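Local structure of A rubisco-like protein (Burkholderia fungorum, 3NWR) at residues A260-S272 with Y304-M316. The protein is a RuBisCO-like protein whose own reaction is not established, probably a metal-dependent enzyme of the same fold. Numbering follows the deposited sequence.
Sequences ASINWCGFSAIQS and YQTLWRLSGVDHM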
# COMPACT_ATOMS: atom_id res chain seq x y z
N ALA A 260 -14.40 -2.38 -1.82
CA ALA A 260 -13.30 -1.49 -2.18
C ALA A 260 -11.97 -2.22 -2.09
O ALA A 260 -11.76 -3.03 -1.19
CB ALA A 260 -13.28 -0.25 -1.27
N SER A 261 -11.08 -1.94 -3.04
CA SER A 261 -9.71 -2.46 -3.01
C SER A 261 -8.92 -1.62 -2.03
O SER A 261 -8.33 -0.59 -2.39
CB SER A 261 -9.09 -2.42 -4.40
OG SER A 261 -9.77 -3.31 -5.26
N ILE A 262 -8.93 -2.05 -0.77
CA ILE A 262 -8.40 -1.21 0.31
C ILE A 262 -6.97 -0.71 0.12
O ILE A 262 -6.68 0.44 0.43
CB ILE A 262 -8.54 -1.91 1.68
CG1 ILE A 262 -8.01 -3.35 1.62
CG2 ILE A 262 -10.01 -1.89 2.11
CD1 ILE A 262 -7.89 -4.04 3.01
N ASN A 263 -6.07 -1.56 -0.36
CA ASN A 263 -4.68 -1.14 -0.45
C ASN A 263 -4.49 0.06 -1.37
O ASN A 263 -3.66 0.93 -1.11
CB ASN A 263 -3.79 -2.29 -0.91
CG ASN A 263 -3.77 -3.41 0.09
OD1 ASN A 263 -3.64 -3.18 1.31
ND2 ASN A 263 -3.93 -4.64 -0.39
N TRP A 264 -5.27 0.10 -2.45
CA TRP A 264 -5.10 1.13 -3.45
C TRP A 264 -5.96 2.35 -3.16
O TRP A 264 -5.63 3.47 -3.56
CB TRP A 264 -5.41 0.56 -4.83
CG TRP A 264 -4.78 -0.79 -5.05
CD1 TRP A 264 -5.41 -1.94 -5.42
CD2 TRP A 264 -3.39 -1.13 -4.88
NE1 TRP A 264 -4.50 -2.97 -5.50
CE2 TRP A 264 -3.26 -2.50 -5.18
CE3 TRP A 264 -2.26 -0.41 -4.51
CZ2 TRP A 264 -2.03 -3.17 -5.11
CZ3 TRP A 264 -1.03 -1.08 -4.45
CH2 TRP A 264 -0.94 -2.43 -4.76
N CYS A 265 -7.04 2.13 -2.43
CA CYS A 265 -7.88 3.23 -1.95
C CYS A 265 -7.17 3.99 -0.84
O CYS A 265 -7.15 5.24 -0.85
CB CYS A 265 -9.22 2.70 -1.45
SG CYS A 265 -10.31 2.11 -2.78
N GLY A 266 -6.57 3.25 0.09
CA GLY A 266 -5.84 3.84 1.20
C GLY A 266 -6.64 4.08 2.47
O GLY A 266 -7.87 4.26 2.42
N PHE A 267 -5.96 4.08 3.61
CA PHE A 267 -6.63 4.32 4.88
C PHE A 267 -7.38 5.65 4.87
O PHE A 267 -8.49 5.75 5.39
CB PHE A 267 -5.64 4.33 6.04
CG PHE A 267 -4.90 3.03 6.25
CD1 PHE A 267 -5.58 1.89 6.67
CD2 PHE A 267 -3.52 2.95 6.06
CE1 PHE A 267 -4.91 0.68 6.89
CE2 PHE A 267 -2.83 1.75 6.28
CZ PHE A 267 -3.53 0.61 6.70
N SER A 268 -6.77 6.69 4.29
CA SER A 268 -7.37 8.02 4.29
C SER A 268 -8.72 8.04 3.59
O SER A 268 -9.68 8.65 4.07
CB SER A 268 -6.43 9.02 3.60
OG SER A 268 -5.22 9.12 4.32
N ALA A 269 -8.79 7.38 2.44
CA ALA A 269 -10.03 7.32 1.67
C ALA A 269 -11.07 6.45 2.36
O ALA A 269 -12.25 6.82 2.45
CB ALA A 269 -9.78 6.82 0.26
N ILE A 270 -10.65 5.28 2.82
CA ILE A 270 -11.63 4.35 3.38
C ILE A 270 -12.25 4.86 4.68
O ILE A 270 -13.46 4.71 4.88
CB ILE A 270 -11.05 2.93 3.54
CG1 ILE A 270 -10.64 2.35 2.18
CG2 ILE A 270 -12.06 2.02 4.25
CD1 ILE A 270 -11.76 2.26 1.13
N GLN A 271 -11.44 5.47 5.54
CA GLN A 271 -12.00 6.01 6.78
C GLN A 271 -13.04 7.09 6.47
O GLN A 271 -14.10 7.14 7.09
CB GLN A 271 -10.91 6.53 7.72
CG GLN A 271 -11.49 7.01 9.04
CD GLN A 271 -10.46 7.39 10.08
OE1 GLN A 271 -9.25 7.30 9.85
NE2 GLN A 271 -10.94 7.82 11.24
N SER A 272 -12.75 7.93 5.48
CA SER A 272 -13.71 8.97 5.10
C SER A 272 -14.98 8.36 4.50
O SER A 272 -16.09 8.77 4.84
CB SER A 272 -13.07 9.97 4.14
OG SER A 272 -12.15 10.79 4.84
N TYR A 304 -1.75 -6.11 9.84
CA TYR A 304 -2.47 -5.58 8.68
C TYR A 304 -3.95 -5.38 8.99
O TYR A 304 -4.52 -4.30 8.74
CB TYR A 304 -2.29 -6.56 7.52
CG TYR A 304 -2.94 -6.17 6.21
CD1 TYR A 304 -2.42 -5.16 5.41
CD2 TYR A 304 -4.06 -6.87 5.75
CE1 TYR A 304 -3.02 -4.83 4.19
CE2 TYR A 304 -4.66 -6.55 4.54
CZ TYR A 304 -4.13 -5.53 3.77
OH TYR A 304 -4.74 -5.25 2.57
N GLN A 305 -4.59 -6.43 9.51
CA GLN A 305 -6.03 -6.39 9.79
C GLN A 305 -6.35 -5.46 10.96
O GLN A 305 -7.44 -4.90 11.02
CB GLN A 305 -6.59 -7.80 10.01
CG GLN A 305 -6.06 -8.52 11.26
CD GLN A 305 -7.02 -8.46 12.44
OE1 GLN A 305 -8.23 -8.64 12.28
NE2 GLN A 305 -6.48 -8.23 13.64
N THR A 306 -5.41 -5.29 11.88
CA THR A 306 -5.60 -4.29 12.93
C THR A 306 -5.74 -2.90 12.32
O THR A 306 -6.72 -2.19 12.58
CB THR A 306 -4.44 -4.29 13.94
OG1 THR A 306 -4.41 -5.55 14.62
CG2 THR A 306 -4.63 -3.17 14.95
N LEU A 307 -4.76 -2.51 11.49
CA LEU A 307 -4.81 -1.19 10.86
C LEU A 307 -6.07 -1.03 10.03
O LEU A 307 -6.76 -0.02 10.13
CB LEU A 307 -3.58 -0.98 9.99
CG LEU A 307 -2.25 -0.97 10.75
CD1 LEU A 307 -1.13 -0.97 9.73
CD2 LEU A 307 -2.18 0.26 11.64
N TRP A 308 -6.38 -2.03 9.20
CA TRP A 308 -7.58 -1.92 8.37
C TRP A 308 -8.89 -1.87 9.16
O TRP A 308 -9.81 -1.16 8.79
CB TRP A 308 -7.58 -2.97 7.24
CG TRP A 308 -6.75 -2.44 6.14
CD1 TRP A 308 -5.48 -2.83 5.77
CD2 TRP A 308 -7.07 -1.32 5.33
NE1 TRP A 308 -5.03 -2.02 4.74
CE2 TRP A 308 -5.99 -1.09 4.46
CE3 TRP A 308 -8.20 -0.49 5.24
CZ2 TRP A 308 -6.00 -0.06 3.51
CZ3 TRP A 308 -8.20 0.53 4.32
CH2 TRP A 308 -7.11 0.74 3.46
N ARG A 309 -8.95 -2.59 10.27
CA ARG A 309 -10.17 -2.56 11.07
C ARG A 309 -10.41 -1.18 11.68
O ARG A 309 -11.56 -0.80 11.94
CB ARG A 309 -10.15 -3.67 12.11
CG ARG A 309 -10.54 -5.01 11.49
CD ARG A 309 -10.22 -6.19 12.38
NE ARG A 309 -11.01 -6.20 13.61
CZ ARG A 309 -10.94 -7.17 14.51
NH1 ARG A 309 -11.68 -7.12 15.61
NH2 ARG A 309 -10.13 -8.21 14.30
N LEU A 310 -9.34 -0.41 11.90
CA LEU A 310 -9.50 0.96 12.39
C LEU A 310 -10.22 1.87 11.40
O LEU A 310 -10.72 2.94 11.78
CB LEU A 310 -8.15 1.58 12.79
CG LEU A 310 -7.39 0.82 13.89
CD1 LEU A 310 -6.01 1.43 14.13
CD2 LEU A 310 -8.19 0.80 15.20
N SER A 311 -10.28 1.48 10.13
CA SER A 311 -11.02 2.27 9.14
C SER A 311 -12.51 1.93 9.12
O SER A 311 -13.30 2.60 8.45
CB SER A 311 -10.45 2.09 7.73
OG SER A 311 -10.77 0.81 7.22
N GLY A 312 -12.90 0.88 9.83
CA GLY A 312 -14.31 0.56 9.97
C GLY A 312 -14.87 -0.45 8.98
O GLY A 312 -16.09 -0.60 8.87
N VAL A 313 -13.99 -1.14 8.26
CA VAL A 313 -14.46 -2.19 7.34
C VAL A 313 -15.24 -3.28 8.08
O VAL A 313 -15.02 -3.54 9.26
CB VAL A 313 -13.30 -2.81 6.54
CG1 VAL A 313 -12.62 -1.75 5.69
CG2 VAL A 313 -12.30 -3.49 7.48
N ASP A 314 -16.15 -3.94 7.36
CA ASP A 314 -17.04 -4.93 7.96
C ASP A 314 -16.62 -6.37 7.69
O ASP A 314 -16.90 -7.26 8.49
CB ASP A 314 -18.46 -4.73 7.42
CG ASP A 314 -19.08 -3.45 7.92
OD1 ASP A 314 -19.22 -3.32 9.15
OD2 ASP A 314 -19.42 -2.58 7.09
N HIS A 315 -15.99 -6.59 6.54
CA HIS A 315 -15.51 -7.90 6.13
C HIS A 315 -14.04 -7.81 5.76
O HIS A 315 -13.59 -6.81 5.21
CB HIS A 315 -16.20 -8.38 4.85
CG HIS A 315 -17.70 -8.41 4.91
ND1 HIS A 315 -18.46 -8.62 3.78
CD2 HIS A 315 -18.57 -8.29 5.94
CE1 HIS A 315 -19.74 -8.62 4.12
NE2 HIS A 315 -19.83 -8.42 5.42
N MET A 316 -13.29 -8.89 6.03
CA MET A 316 -11.91 -9.01 5.56
C MET A 316 -11.68 -10.37 4.92
O MET A 316 -12.19 -11.38 5.41
CB MET A 316 -10.91 -8.83 6.71
CG MET A 316 -10.75 -7.39 7.21
SD MET A 316 -9.84 -6.29 6.08
CE MET A 316 -8.13 -6.82 6.34
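The hydroxyl of Tyr-304 donates to the side-chain carbonyl of Asn-263, OH to OD1 2.7 Å, a hydrogen bond between helix 262-265 and helix 301-309. Its approach is steeply bent, 106° at OD1, and the donor is tilted out of the carbonyl plane. The two side chains meet at about a right angle, with OD1 near the plane of the phenol ring at its edge. With CG anti to the backbone N, Tyr-304 swings its ring toward this amide, while ND2 of Asn-263 donates to the backbone carbonyl of Asn-286, giving the amide a second tether.

Beside this bond Trp-308 enters as a knob among Ile-262, Asn-263, Phe-267 and Ile-270. Ile-262 covers one indole face in a CH-pi contact, its CB 3.5 Å from the centroid of the six-membered ring and 11° off the normal. Phe-267 lies over the opposite face in an oblique pairing, its centroid 4.1 Å from that of the six-membered indole ring and the planes inclined by 31°. At the indole edge, Ile-270 CG1 comes within 3.7 Å of Trp-308 CZ3. CD1 of Ile-262 lies over the same face as its CB, offset toward the rim, and comes 3.4 Å from Tyr-304 OH, so the aliphatic chain lines both indole and phenol hydroxyl.

Ser-311 OG turns back to donate to Trp-308 O at 2.7 Å, and this carbonyl, just ahead of the type I turn from Arg-309 to Gly-312, also accepts from Ser-311 N. Ser-311 O, also buried here, has no partner in the model.

The packing joins successive beta-alpha units of the TIM-barrel catalytic domain: strands 257-261 and 315-319 flank strand 280-284, whose Ala-283 touches Ile-262 and Met-316, while helix 107-114 packs on Phe-267 and Leu-307, and Ser-268 faces the second subunit.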